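Local coordinates for magnesium and cobalt efflux protein CorC (Neisseria meningitidis serogroup B, PDB 3OI8), which probably takes part in magnesium and cobalt transport and is represented here by an N-terminal helical region and a pair of CBS domains that bind adenosine, at residues L124-E127 and F128-R132; F114-E117 and G118-L121. All coordinates share one frame; numbering follows the deposited sequence.

Contact 1: L124-E127 and F128-R132; sequences LLKE and FREQR. With ADN (adenosine), chain F.
L124 and F128 meet one turn apart on helix 121-130, the helix of the beta-alpha-beta unit that runs from strand 114-116 to strand 135-139 in the second CBS domain. Their contact is apolar. CD1 of L124 lies over one face of the phenyl ring in a CH-pi contact, 4.1 Å from the F128 ring centroid and 19° off the normal, while L124 CG comes within 3.6 Å of F128 CE2. The leucine reaches forward along the helix because its CG stands anti to the backbone N (chi1 -174°). Large apolar residues suit this buried side, where F128 also packs on F151 and I154 of helix 151-154. The side chains of L125 and R129 meet through carbon, CD1 to CD at 4.0 Å, and both also pack against the second subunit, on R28 and K31 respectively.

Four backbone bonds of the alpha-helical i to i+4 pattern run between the two segments. F128 N binds L124 O at 2.8 Å, and the last in the series, Q131 N to E127 O at 2.9 Å, is the straightest, at 168°. R132 then leaves helical geometry with a positive phi.

K126, E127 and E130 are polar. K126 and E130 run side by side, yet K126 NZ stays 5.4 Å from E130 OE2; the lysine's salt bridge goes to D24 of the second subunit. E127 OE2 forms a salt bridge with K119 NZ.

Just past the helix, the guanidinium of R132 approaches an adenosine hydrogen-bonded to D153 and N51 of the second subunit; R132 is poorly ordered, so the 3.3 Å from its NH2 to the adenosine C5' is approximate.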
loop_
_atom_site.group_PDB
_atom_site.type_symbol
_atom_site.label_atom_id
_atom_site.label_comp_id
_atom_site.label_asym_id
_atom_site.label_seq_id
_atom_site.Cartn_x
_atom_site.Cartn_y
_atom_site.Cartn_z
ATOM N N LEU A 124 -8.583 -5.565 -9.786
ATOM C CA LEU A 124 -8.237 -4.234 -9.303
ATOM C C LEU A 124 -6.841 -4.259 -8.697
ATOM O O LEU A 124 -6.019 -3.376 -8.966
ATOM C CB LEU A 124 -9.254 -3.737 -8.278
ATOM C CG LEU A 124 -9.075 -2.286 -7.818
ATOM C CD1 LEU A 124 -9.094 -1.306 -8.991
ATOM C CD2 LEU A 124 -10.163 -1.941 -6.830
ATOM N N LEU A 125 -6.566 -5.280 -7.887
ATOM C CA LEU A 125 -5.274 -5.343 -7.208
ATOM C C LEU A 125 -4.149 -5.417 -8.227
ATOM O O LEU A 125 -3.117 -4.765 -8.066
ATOM C CB LEU A 125 -5.214 -6.522 -6.238
ATOM C CG LEU A 125 -3.826 -6.795 -5.655
ATOM C CD1 LEU A 125 -3.265 -5.539 -4.980
ATOM C CD2 LEU A 125 -3.906 -7.939 -4.672
ATOM N N LYS A 126 -4.355 -6.201 -9.284
ATOM C CA LYS A 126 -3.333 -6.363 -10.311
ATOM C C LYS A 126 -3.080 -5.041 -11.006
ATOM O O LYS A 126 -1.932 -4.641 -11.214
ATOM C CB LYS A 126 -3.741 -7.421 -11.334
ATOM C CG LYS A 126 -2.682 -7.660 -12.406
ATOM C CD LYS A 126 -2.851 -9.010 -13.103
ATOM C CE LYS A 126 -3.793 -8.929 -14.299
ATOM N NZ LYS A 126 -5.206 -8.691 -13.900
ATOM N N GLU A 127 -4.160 -4.350 -11.350
ATOM C CA GLU A 127 -4.053 -3.030 -11.975
ATOM C C GLU A 127 -3.433 -1.943 -11.076
ATOM O O GLU A 127 -2.637 -1.125 -11.551
ATOM C CB GLU A 127 -5.402 -2.602 -12.551
ATOM C CG GLU A 127 -5.786 -3.447 -13.759
ATOM C CD GLU A 127 -7.249 -3.342 -14.121
ATOM O OE1 GLU A 127 -7.823 -2.235 -14.003
ATOM O OE2 GLU A 127 -7.825 -4.374 -14.529
ATOM N N PHE A 128 -3.766 -1.952 -9.786
ATOM C CA PHE A 128 -3.107 -1.040 -8.850
ATOM C C PHE A 128 -1.602 -1.296 -8.847
ATOM O O PHE A 128 -0.811 -0.353 -8.856
ATOM C CB PHE A 128 -3.629 -1.226 -7.433
ATOM C CG PHE A 128 -4.891 -0.440 -7.136
ATOM C CD1 PHE A 128 -5.130 0.771 -7.752
ATOM C CD2 PHE A 128 -5.804 -0.902 -6.205
ATOM C CE1 PHE A 128 -6.278 1.505 -7.455
ATOM C CE2 PHE A 128 -6.951 -0.179 -5.901
ATOM C CZ PHE A 128 -7.188 1.025 -6.531
ATOM N N ARG A 129 -1.212 -2.570 -8.813
ATOM C CA ARG A 129 0.212 -2.914 -8.717
ATOM C C ARG A 129 0.946 -2.522 -9.995
ATOM O O ARG A 129 2.060 -2.010 -9.944
ATOM C CB ARG A 129 0.412 -4.402 -8.373
ATOM C CG ARG A 129 0.227 -4.724 -6.879
ATOM C CD ARG A 129 0.318 -6.224 -6.570
ATOM N NE ARG A 129 1.685 -6.748 -6.627
ATOM C CZ ARG A 129 1.989 -8.035 -6.811
ATOM N NH1 ARG A 129 1.023 -8.936 -6.968
ATOM N NH2 ARG A 129 3.258 -8.423 -6.847
ATOM N N GLU A 130 0.301 -2.722 -11.138
ATOM C CA GLU A 130 0.889 -2.359 -12.423
ATOM C C GLU A 130 1.017 -0.844 -12.627
ATOM O O GLU A 130 2.109 -0.350 -12.896
ATOM C CB GLU A 130 0.093 -2.983 -13.574
ATOM C CG GLU A 130 0.224 -4.497 -13.664
ATOM C CD GLU A 130 -0.616 -5.095 -14.780
ATOM O OE1 GLU A 130 -1.398 -4.347 -15.410
ATOM O OE2 GLU A 130 -0.497 -6.316 -15.023
ATOM N N GLN A 131 -0.102 -0.127 -12.506
ATOM C CA GLN A 131 -0.160 1.307 -12.775
ATOM C C GLN A 131 0.488 2.125 -11.672
ATOM O O GLN A 131 0.473 3.356 -11.722
ATOM C CB GLN A 131 -1.614 1.777 -12.886
ATOM C CG GLN A 131 -2.506 0.998 -13.834
ATOM C CD GLN A 131 -3.972 1.400 -13.688
ATOM O OE1 GLN A 131 -4.578 1.221 -12.624
ATOM N NE2 GLN A 131 -4.542 1.955 -14.753
ATOM N N ARG A 132 1.026 1.453 -10.660
ATOM C CA ARG A 132 1.491 2.154 -9.468
ATOM C C ARG A 132 0.388 3.090 -9.001
ATOM O O ARG A 132 0.640 4.221 -8.587
ATOM C CB ARG A 132 2.767 2.942 -9.762
ATOM C CG ARG A 132 4.022 2.091 -9.859
ATOM C CD ARG A 132 4.367 1.471 -8.518
ATOM N NE ARG A 132 5.765 1.059 -8.468
ATOM C CZ ARG A 132 6.774 1.889 -8.228
ATOM N NH1 ARG A 132 6.540 3.178 -8.017
ATOM N NH2 ARG A 132 8.019 1.432 -8.199
HETATM O "O5'" ADN F . 7.459 2.462 -3.855
HETATM C "C5'" ADN F . 8.220 2.130 -4.989
HETATM C "C4'" ADN F . 9.431 1.240 -4.573
HETATM O "O4'" ADN F . 10.362 2.002 -3.750
HETATM C "C3'" ADN F . 8.977 0.013 -3.747
HETATM O "O3'" ADN F . 9.679 -1.129 -4.164
HETATM C "C2'" ADN F . 9.370 0.329 -2.331
HETATM O "O2'" ADN F . 9.792 -0.829 -1.645
HETATM C "C1'" ADN F . 10.588 1.230 -2.531
HETATM N N9 ADN F . 10.683 2.140 -1.405
HETATM C C8 ADN F . 9.562 2.659 -0.517
HETATM N N7 ADN F . 10.190 3.567 0.508
HETATM C C5 ADN F . 11.700 3.605 0.228
HETATM C C6 ADN F . 12.878 4.345 0.915
HETATM N N6 ADN F . 12.643 5.222 2.055
HETATM N N1 ADN F . 14.227 4.161 0.401
HETATM C C2 ADN F . 14.512 3.264 -0.791
HETATM N N3 ADN F . 13.356 2.539 -1.467
HETATM C C4 ADN F . 11.988 2.722 -0.944
#

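Contact 2: F114-E117 and G118-L121; sequences FVPE and GKSL
P116 and K119 are the ends of a type I beta turn that takes the chain off strand 114-116, and G118 sits at its third position. Its phi and psi are those expected there, and with no side chain it adds little bulk at the exposed bend. The carboxylate of the preceding E117 is salt-bridged to R41 and hydrogen-bonded to S146.

K119 closes the turn: its N donates a weak hydrogen bond to P116 O, 3.4 Å long but nearly straight at 165°. K119 CB also lies 4.1 Å from P116 CD, so the proline ring, whose fixed phi fits the extended backbone at the first position of the turn, borders the lysine's CB. Here the chain is crossing from strand to helix in the beta-alpha-beta unit of a CBS domain. The lysine's aliphatic part crosses V115 at about a right angle, with CE 3.8 Å from V115 CG1. Bends at chi3 and chi4 let the long chain cover the buried valine with methylenes while its NZ reaches E127 in a salt bridge.

S120 follows as the N-cap of helix 121-130, its short hydroxyl side chain well suited to bonding A123 N. L121 begins the helix, burying its side chain against L38 and A43.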
loop_
_atom_site.group_PDB
_atom_site.type_symbol
_atom_site.label_atom_id
_atom_site.label_comp_id
_atom_site.label_asym_id
_atom_site.label_seq_id
_atom_site.Cartn_x
_atom_site.Cartn_y
_atom_site.Cartn_z
ATOM N N PHE A 114 -11.057 5.227 -13.420
ATOM C CA PHE A 114 -12.453 4.885 -13.127
ATOM C C PHE A 114 -12.690 3.383 -13.242
ATOM O O PHE A 114 -12.126 2.729 -14.121
ATOM C CB PHE A 114 -13.398 5.644 -14.064
ATOM C CG PHE A 114 -13.330 7.139 -13.904
ATOM C CD1 PHE A 114 -14.001 7.766 -12.876
ATOM C CD2 PHE A 114 -12.566 7.909 -14.760
ATOM C CE1 PHE A 114 -13.930 9.154 -12.716
ATOM C CE2 PHE A 114 -12.487 9.283 -14.602
ATOM C CZ PHE A 114 -13.171 9.903 -13.577
ATOM N N VAL A 115 -13.500 2.830 -12.343
ATOM C CA VAL A 115 -13.839 1.402 -12.400
ATOM C C VAL A 115 -15.296 1.204 -11.998
ATOM O O VAL A 115 -15.817 1.979 -11.191
ATOM C CB VAL A 115 -12.968 0.563 -11.444
ATOM C CG1 VAL A 115 -11.484 0.625 -11.844
ATOM C CG2 VAL A 115 -13.157 1.032 -10.005
ATOM N N PRO A 116 -15.951 0.156 -12.543
ATOM C CA PRO A 116 -17.334 -0.209 -12.172
ATOM C C PRO A 116 -17.372 -1.000 -10.870
ATOM O O PRO A 116 -16.353 -1.559 -10.461
ATOM C CB PRO A 116 -17.793 -1.120 -13.317
ATOM C CG PRO A 116 -16.533 -1.470 -14.112
ATOM C CD PRO A 116 -15.342 -0.824 -13.458
ATOM N N GLU A 117 -18.537 -1.055 -10.236
ATOM C CA GLU A 117 -18.682 -1.699 -8.931
ATOM C C GLU A 117 -18.490 -3.211 -9.012
ATOM O O GLU A 117 -18.169 -3.864 -8.011
ATOM C CB GLU A 117 -20.079 -1.413 -8.353
ATOM C CG GLU A 117 -20.428 0.057 -8.157
ATOM C CD GLU A 117 -21.843 0.255 -7.607
ATOM O OE1 GLU A 117 -22.478 -0.751 -7.213
ATOM O OE2 GLU A 117 -22.319 1.413 -7.570
ATOM N N GLY A 118 -18.706 -3.768 -10.201
ATOM C CA GLY A 118 -18.700 -5.217 -10.376
ATOM C C GLY A 118 -17.311 -5.787 -10.626
ATOM O O GLY A 118 -17.125 -6.992 -10.686
ATOM N N LYS A 119 -16.323 -4.916 -10.769
ATOM C CA LYS A 119 -14.969 -5.368 -11.051
ATOM C C LYS A 119 -14.385 -6.207 -9.900
ATOM O O LYS A 119 -14.531 -5.858 -8.726
ATOM C CB LYS A 119 -14.079 -4.166 -11.358
ATOM C CG LYS A 119 -12.641 -4.553 -11.676
ATOM C CD LYS A 119 -11.770 -3.325 -11.708
ATOM C CE LYS A 119 -11.483 -2.911 -13.121
ATOM N NZ LYS A 119 -10.548 -3.850 -13.779
ATOM N N SER A 120 -13.726 -7.314 -10.234
ATOM C CA SER A 120 -13.147 -8.172 -9.198
ATOM C C SER A 120 -11.996 -7.469 -8.490
ATOM O O SER A 120 -11.215 -6.765 -9.123
ATOM C CB SER A 120 -12.655 -9.498 -9.795
ATOM O OG SER A 120 -11.384 -9.345 -10.404
ATOM N N LEU A 121 -11.899 -7.660 -7.178
ATOM C CA LEU A 121 -10.786 -7.109 -6.419
ATOM C C LEU A 121 -9.439 -7.661 -6.871
ATOM O O LEU A 121 -8.429 -6.954 -6.805
ATOM C CB LEU A 121 -10.970 -7.324 -4.919
ATOM C CG LEU A 121 -12.056 -6.525 -4.202
ATOM C CD1 LEU A 121 -11.891 -6.670 -2.697
ATOM C CD2 LEU A 121 -12.015 -5.056 -4.602
#

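Overall arrangement
From the N terminus, contact 2 comes first: residues 114-121 leave strand 114-116, outermost within this chain in the four-stranded sheet, close a tight turn and lead into helix 121-130. Contact 1 follows within that helix, at residues 124-132, just before the chain returns to the sheet as strand 135-139. The two are in series, neither nesting nor crossing, with centres about 13 Å apart. They are joined directly by the salt bridge from K119 NZ to E127 OE2, 2.9 Å long, and by packing of L124 on V115 and K119. Turn and helix are thereby fastened together within one CBS domain, while the helix also faces the second subunit.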